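Local coordinates for carbohydrate esterase family 2 (CE2) (Chaetomium olivicolor, PDB 4XVH), which probably removes acetyl groups from xylan or related plant cell-wall polysaccharides, as a fungal CE2 esterase pairing an SGNH-type hydrolase domain with a jelly-roll carbohydrate-binding domain, at residues A[115-120]-A[213-218]; A[119-124]-A[160-165]. All coordinates share one frame; numbering follows the deposited sequence.

Contact 1 of 2, residues A[115-120]-A[213-218]. With PEU (2,5,8,11,14,17,20,23,26,29,32,35,38,41,44,47,50,53,56,59,62,65,68,71,74,77,80-heptacosaoxadooctacontan-82-ol), chain C.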
loop_
_atom_site.group_PDB
_atom_site.type_symbol
_atom_site.label_atom_id
_atom_site.label_comp_id
_atom_site.label_asym_id
_atom_site.label_seq_id
_atom_site.Cartn_x
_atom_site.Cartn_y
_atom_site.Cartn_z
ATOM N N ILE A 115 3.078 5.109 -0.955
ATOM C CA ILE A 115 1.967 5.975 -0.565
ATOM C C ILE A 115 1.054 6.186 -1.766
ATOM O O ILE A 115 1.547 6.560 -2.827
ATOM C CB ILE A 115 2.465 7.344 -0.076
ATOM C CG1 ILE A 115 3.481 7.175 1.074
ATOM C CG2 ILE A 115 1.258 8.228 0.328
ATOM C CD1 ILE A 115 4.370 8.432 1.317
ATOM N N GLY A 116 -0.257 5.965 -1.611
ATOM C CA GLY A 116 -1.130 6.168 -2.748
ATOM C C GLY A 116 -2.601 5.959 -2.499
ATOM O O GLY A 116 -3.100 6.134 -1.368
ATOM N N ASP A 117 -3.303 5.590 -3.569
ATOM C CA ASP A 117 -4.746 5.443 -3.511
ATOM C C ASP A 117 -5.142 3.979 -3.753
ATOM O O ASP A 117 -4.420 3.064 -3.374
ATOM C CB ASP A 117 -5.401 6.354 -4.548
ATOM C CG ASP A 117 -4.822 6.166 -5.961
ATOM O OD1 ASP A 117 -4.378 5.053 -6.313
ATOM O OD2 ASP A 117 -4.811 7.147 -6.730
ATOM N N SER A 118 -6.268 3.769 -4.428
ATOM C CA SER A 118 -6.783 2.420 -4.626
ATOM C C SER A 118 -5.769 1.538 -5.399
ATOM O O SER A 118 -5.714 0.318 -5.227
ATOM C CB SER A 118 -8.119 2.500 -5.381
ATOM O OG SER A 118 -7.881 2.991 -6.685
ATOM N N ILE A 119 -4.991 2.157 -6.280
ATOM C CA ILE A 119 -4.020 1.398 -7.070
ATOM C C ILE A 119 -2.927 0.820 -6.149
ATOM O O ILE A 119 -2.471 -0.343 -6.304
ATOM C CB ILE A 119 -3.402 2.291 -8.166
ATOM C CG1 ILE A 119 -4.535 2.821 -9.068
ATOM C CG2 ILE A 119 -2.339 1.525 -8.987
ATOM C CD1 ILE A 119 -4.068 3.923 -10.040
ATOM N N THR A 120 -2.545 1.614 -5.156
ATOM C CA THR A 120 -1.526 1.204 -4.206
ATOM C C THR A 120 -2.093 0.257 -3.159
ATOM O O THR A 120 -1.394 -0.641 -2.674
ATOM C CB THR A 120 -0.901 2.464 -3.579
ATOM O OG1 THR A 120 -0.303 3.207 -4.647
ATOM C CG2 THR A 120 0.106 2.156 -2.512
ATOM N N GLY A 213 -2.943 11.043 -7.902
ATOM C CA GLY A 213 -3.357 11.942 -8.977
ATOM C C GLY A 213 -4.503 11.354 -9.782
ATOM O O GLY A 213 -5.216 12.076 -10.463
ATOM N N THR A 214 -4.677 10.035 -9.732
ATOM C CA THR A 214 -5.801 9.441 -10.452
ATOM C C THR A 214 -7.110 10.096 -9.982
ATOM O O THR A 214 -7.928 10.514 -10.799
ATOM C CB THR A 214 -5.867 7.932 -10.252
ATOM O OG1 THR A 214 -4.653 7.352 -10.723
ATOM C CG2 THR A 214 -7.077 7.326 -11.011
ATOM N N ASN A 215 -7.300 10.213 -8.674
ATOM C CA ASN A 215 -8.511 10.863 -8.166
ATOM C C ASN A 215 -8.541 12.383 -8.375
ATOM O O ASN A 215 -9.609 12.962 -8.654
ATOM C CB ASN A 215 -8.673 10.514 -6.680
ATOM C CG ASN A 215 -8.899 9.014 -6.480
ATOM O OD1 ASN A 215 -9.830 8.458 -7.038
ATOM N ND2 ASN A 215 -8.012 8.360 -5.754
ATOM N N ASP A 216 -7.385 13.031 -8.261
ATOM C CA ASP A 216 -7.328 14.487 -8.405
ATOM C C ASP A 216 -7.810 14.913 -9.795
ATOM O O ASP A 216 -8.495 15.943 -9.975
ATOM C CB ASP A 216 -5.889 14.992 -8.167
ATOM C CG ASP A 216 -5.341 14.558 -6.813
ATOM O OD1 ASP A 216 -5.133 13.347 -6.636
ATOM O OD2 ASP A 216 -5.147 15.425 -5.931
ATOM N N PHE A 217 -7.444 14.107 -10.790
ATOM C CA PHE A 217 -7.739 14.461 -12.175
ATOM C C PHE A 217 -9.197 14.223 -12.568
ATOM O O PHE A 217 -9.690 14.800 -13.526
ATOM C CB PHE A 217 -6.791 13.710 -13.102
ATOM C CG PHE A 217 -5.545 14.500 -13.421
ATOM C CD1 PHE A 217 -4.489 14.557 -12.528
ATOM C CD2 PHE A 217 -5.449 15.203 -14.594
ATOM C CE1 PHE A 217 -3.348 15.310 -12.834
ATOM C CE2 PHE A 217 -4.316 15.944 -14.900
ATOM C CZ PHE A 217 -3.269 15.982 -14.018
ATOM N N GLY A 218 -9.906 13.394 -11.822
ATOM C CA GLY A 218 -11.325 13.207 -12.116
ATOM C C GLY A 218 -12.111 14.498 -11.988
ATOM O O GLY A 218 -11.928 15.227 -11.003
HETATM C CAA PEU C . -16.603 0.085 8.259
HETATM O OAB PEU C . -17.349 0.457 7.086
HETATM C CAC PEU C . -18.134 1.698 7.274
HETATM C CAD PEU C . -19.029 2.272 6.112
HETATM O OAE PEU C . -20.071 1.363 5.680
HETATM C CAF PEU C . -19.570 0.121 5.092
HETATM C CAG PEU C . -18.931 0.089 3.693
HETATM O OAH PEU C . -17.820 0.959 3.428
HETATM C CAI PEU C . -17.233 0.669 2.128
HETATM C CAJ PEU C . -16.231 1.737 1.674
HETATM O OAK PEU C . -15.636 1.376 0.399
HETATM C CAL PEU C . -15.068 2.554 -0.213
HETATM C CAM PEU C . -14.424 2.301 -1.571
HETATM O OAN PEU C . -14.168 3.632 -2.062
HETATM C CAO PEU C . -13.653 3.679 -3.411
HETATM C CAP PEU C . -14.043 5.107 -3.734
HETATM O OAQ PEU C . -13.831 5.826 -4.974
HETATM C CAR PEU C . -14.314 5.231 -6.219
HETATM C CAS PEU C . -13.541 4.081 -6.912
HETATM O OAT PEU C . -12.182 4.456 -7.374
HETATM C CAU PEU C . -11.231 4.856 -6.342
HETATM C CAV PEU C . -9.864 5.249 -6.942
HETATM O OAW PEU C . -8.828 5.631 -6.003
HETATM O O HOH W 1 -2.951 7.685 -8.699
HETATM O O HOH W 2 -5.113 9.741 -6.439
#
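Asp117 and Asn215 meet where the loop between strand 111-116 and helix 118-121 faces the short helix 214-217, and two waters bridge the polar groups of the two segments. In direct packing, CB of Asp117 lies 3.5 Å from ND2 of Asn215, with the carboxylate and amide planes turned 79° apart. Beside it, the tip of Ile119 crosses Thr214 at about a right angle, CD1 approaching OG1 at 3.5 Å; that hydroxyl is hydrogen-bonded to Ser256.

Two waters provide the bridging bonds. Water 2 donates to Asp117 OD2 at 2.6 Å and accepts from Gly213 N at 2.9 Å and from Asn215 N, with Asn215 ND2 at most a weak further partner. Water 1 links Asp117 OD2 to Thr214 OG1, the latter at 2.7 Å. Asp117 OD1 works within its own segment: as N-cap of helix 118-121 it accepts from Ile119 N at 3.0 Å, met on the anti side and 26° out of the carboxylate plane. With CG lodged between the backbone N and the carbonyl carbon (chi1 52°), the carboxylate can cap the helix with one oxygen while the other faces the waters.

Ligand bonding forms the third group. Asn215 ND2 donates to OAW of the polyether PEU at 2.9 Å, and also bonds Lys164 O, which fixes the amide's rotation. Ser118 OG, hydrogen-bonded to His306 NE2, lies 2.9 Å from the same OAW.

Gly116-Asp117-Ser118 and Gly213-Thr214-Asn215-Asp216 correspond to the GDS and GxND blocks of SGNH hydrolases. By that family pattern Ser118 is probably the nucleophile and the Asn215 amide an oxyanion-hole donor; Asp117, through its cap and waters, ties the two blocks together, and PEU OAW probably marks where a substrate oxygen would sit.

Contact 2 of 2, residues A[119-124]-A[160-165]. With PEU (2,5,8,11,14,17,20,23,26,29,32,35,38,41,44,47,50,53,56,59,62,65,68,71,74,77,80-heptacosaoxadooctacontan-82-ol), chain C.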
loop_
_atom_site.group_PDB
_atom_site.type_symbol
_atom_site.label_atom_id
_atom_site.label_comp_id
_atom_site.label_asym_id
_atom_site.label_seq_id
_atom_site.Cartn_x
_atom_site.Cartn_y
_atom_site.Cartn_z
ATOM N N ILE A 119 -4.991 2.157 -6.280
ATOM C CA ILE A 119 -4.020 1.398 -7.070
ATOM C C ILE A 119 -2.927 0.820 -6.149
ATOM O O ILE A 119 -2.471 -0.343 -6.304
ATOM C CB ILE A 119 -3.402 2.291 -8.166
ATOM C CG1 ILE A 119 -4.535 2.821 -9.068
ATOM C CG2 ILE A 119 -2.339 1.525 -8.987
ATOM C CD1 ILE A 119 -4.068 3.923 -10.040
ATOM N N THR A 120 -2.545 1.614 -5.156
ATOM C CA THR A 120 -1.526 1.204 -4.206
ATOM C C THR A 120 -2.093 0.257 -3.159
ATOM O O THR A 120 -1.394 -0.641 -2.674
ATOM C CB THR A 120 -0.901 2.464 -3.579
ATOM O OG1 THR A 120 -0.303 3.207 -4.647
ATOM C CG2 THR A 120 0.106 2.156 -2.512
ATOM N N VAL A 121 -3.372 0.424 -2.841
ATOM C CA VAL A 121 -4.055 -0.552 -2.007
ATOM C C VAL A 121 -4.041 -1.930 -2.657
ATOM O O VAL A 121 -3.720 -2.929 -2.013
ATOM C CB VAL A 121 -5.532 -0.170 -1.768
ATOM C CG1 VAL A 121 -6.291 -1.364 -1.160
ATOM C CG2 VAL A 121 -5.637 1.076 -0.866
ATOM N N GLY A 122 -4.381 -1.965 -3.947
ATOM C CA GLY A 122 -4.686 -3.221 -4.601
ATOM C C GLY A 122 -6.172 -3.461 -4.768
ATOM O O GLY A 122 -6.612 -4.592 -4.804
ATOM N N TYR A 123 -6.930 -2.374 -4.847
ATOM C CA TYR A 123 -8.369 -2.398 -5.155
ATOM C C TYR A 123 -8.675 -3.306 -6.340
ATOM O O TYR A 123 -8.096 -3.119 -7.417
ATOM C CB TYR A 123 -8.813 -0.957 -5.463
ATOM C CG TYR A 123 -10.291 -0.719 -5.677
ATOM C CD1 TYR A 123 -10.914 -1.116 -6.864
ATOM C CD2 TYR A 123 -11.054 -0.066 -4.707
ATOM C CE1 TYR A 123 -12.254 -0.895 -7.076
ATOM C CE2 TYR A 123 -12.410 0.179 -4.906
ATOM C CZ TYR A 123 -13.007 -0.244 -6.093
ATOM O OH TYR A 123 -14.348 -0.032 -6.316
ATOM N N GLY A 124 -9.594 -4.260 -6.186
ATOM C CA GLY A 124 -10.095 -4.983 -7.359
ATOM C C GLY A 124 -9.106 -5.894 -8.075
ATOM O O GLY A 124 -9.426 -6.466 -9.129
ATOM N N ALA A 160 -2.100 3.847 2.177
ATOM C CA ALA A 160 -2.933 4.064 0.991
ATOM C C ALA A 160 -4.381 3.873 1.316
ATOM O O ALA A 160 -4.711 3.107 2.217
ATOM C CB ALA A 160 -2.523 3.125 -0.117
ATOM N N TRP A 161 -5.260 4.559 0.579
ATOM C CA TRP A 161 -6.681 4.549 0.911
ATOM C C TRP A 161 -7.423 4.808 -0.413
ATOM O O TRP A 161 -7.105 5.764 -1.107
ATOM C CB TRP A 161 -6.989 5.635 1.964
ATOM C CG TRP A 161 -8.383 5.673 2.504
ATOM C CD1 TRP A 161 -9.558 5.636 1.795
ATOM C CD2 TRP A 161 -8.754 5.780 3.893
ATOM N NE1 TRP A 161 -10.639 5.693 2.672
ATOM C CE2 TRP A 161 -10.165 5.784 3.958
ATOM C CE3 TRP A 161 -8.023 5.858 5.088
ATOM C CZ2 TRP A 161 -10.859 5.876 5.176
ATOM C CZ3 TRP A 161 -8.716 5.958 6.295
ATOM C CH2 TRP A 161 -10.114 5.964 6.328
ATOM N N SER A 162 -8.371 3.945 -0.765
ATOM C CA SER A 162 -9.046 4.089 -2.057
ATOM C C SER A 162 -9.813 5.408 -2.139
ATOM O O SER A 162 -10.474 5.808 -1.175
ATOM C CB SER A 162 -9.988 2.914 -2.310
ATOM O OG SER A 162 -9.189 1.760 -2.543
ATOM N N GLY A 163 -9.702 6.067 -3.288
ATOM C CA GLY A 163 -10.470 7.263 -3.579
ATOM C C GLY A 163 -9.751 8.529 -3.167
ATOM O O GLY A 163 -10.219 9.623 -3.472
ATOM N N LYS A 164 -8.604 8.382 -2.495
ATOM C CA LYS A 164 -7.927 9.533 -1.937
ATOM C C LYS A 164 -7.007 10.194 -2.934
ATOM O O LYS A 164 -6.422 9.552 -3.805
ATOM C CB LYS A 164 -7.141 9.149 -0.684
ATOM C CG LYS A 164 -8.033 8.655 0.452
ATOM C CD LYS A 164 -9.001 9.756 0.920
ATOM C CE LYS A 164 -9.680 9.347 2.232
ATOM N NZ LYS A 164 -10.600 10.418 2.735
ATOM N N GLY A 165 -6.851 11.502 -2.775
ATOM C CA GLY A 165 -5.964 12.254 -3.633
ATOM C C GLY A 165 -4.880 13.017 -2.879
ATOM O O GLY A 165 -4.739 12.909 -1.660
HETATM C CAA PEU C . -16.603 0.085 8.259
HETATM O OAB PEU C . -17.349 0.457 7.086
HETATM C CAC PEU C . -18.134 1.698 7.274
HETATM C CAD PEU C . -19.029 2.272 6.112
HETATM O OAE PEU C . -20.071 1.363 5.680
HETATM C CAF PEU C . -19.570 0.121 5.092
HETATM C CAG PEU C . -18.931 0.089 3.693
HETATM O OAH PEU C . -17.820 0.959 3.428
HETATM C CAI PEU C . -17.233 0.669 2.128
HETATM C CAJ PEU C . -16.231 1.737 1.674
HETATM O OAK PEU C . -15.636 1.376 0.399
HETATM C CAL PEU C . -15.068 2.554 -0.213
HETATM C CAM PEU C . -14.424 2.301 -1.571
HETATM O OAN PEU C . -14.168 3.632 -2.062
HETATM C CAO PEU C . -13.653 3.679 -3.411
HETATM C CAP PEU C . -14.043 5.107 -3.734
HETATM O OAQ PEU C . -13.831 5.826 -4.974
HETATM C CAR PEU C . -14.314 5.231 -6.219
HETATM C CAS PEU C . -13.541 4.081 -6.912
HETATM O OAT PEU C . -12.182 4.456 -7.374
HETATM C CAU PEU C . -11.231 4.856 -6.342
HETATM C CAV PEU C . -9.864 5.249 -6.942
HETATM O OAW PEU C . -8.828 5.631 -6.003
#
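Val121 and Ala160 pack together where helix 118-121 meets the end of strand 155-160, an edge strand of the parallel sheet in this SGNH-type alpha/beta fold. The tight part is small and largely apolar. CB of Ala160 is directed at the helix and wedges between two methyls, Thr120 CG2 at 3.7 Å and Val121 CG2 at 3.8 Å. Val121 CG2, anti to its own carbonyl carbon, also lies over the backbone running from Ala160 C to Trp161 N and reaches on to Ser162 N. Thr120 keeps its hydroxyl for Tyr144, leaving the methyl for Ala160.

Toward the ligand the segments part, Ser162 and Tyr123 being the last residues to touch. Ser162 OG comes to the edge of the Tyr123 ring, near the ring plane, 3.4 Å from CD2, and is hydrogen-bonded to Glu84. Tyr123 CG stands anti to the backbone N (chi1 -174°), carrying the ring out beside the bound PEU, with OH bonded to Asp304. PEU runs past both residues, its CAO 3.9 Å from Ser162 CB. The loose side is the type II turn from Trp161 to Lys164: Gly163 and Lys164 make no contact with 119-124, Lys164 N closes the turn only weakly on Trp161 O, and the partly exposed Trp161 indole takes Lys164 CE on one face.

Gly163, the third residue of this turn, is probably the glycine of the second SGNH sequence block, consistent with an oxyanion-hole role: its N donates to PEU OAW at 2.9 Å, with an N-H...O angle of 141°.

How the contacts relate
Contacts 1 and 2 are both buried, their centres about 7 Å apart, and both use helix 118-121, sharing Ile119 and Thr120. Contact 1 joins the start of that helix to the short helix 214-217 beyond strand 207-211 and is largely polar and water-mediated. Contact 2 joins its later part to the loop leaving strand 155-160, on the other flank of strand 111-116, and relies on methyl packing. They converge on one ligand oxygen, each supplying an N-H donor, and they touch directly: Ser118 O lies 3.0 Å from Tyr123 N, probably a hydrogen bond. Together they assemble what is probably the oxyanion hole around Ser118.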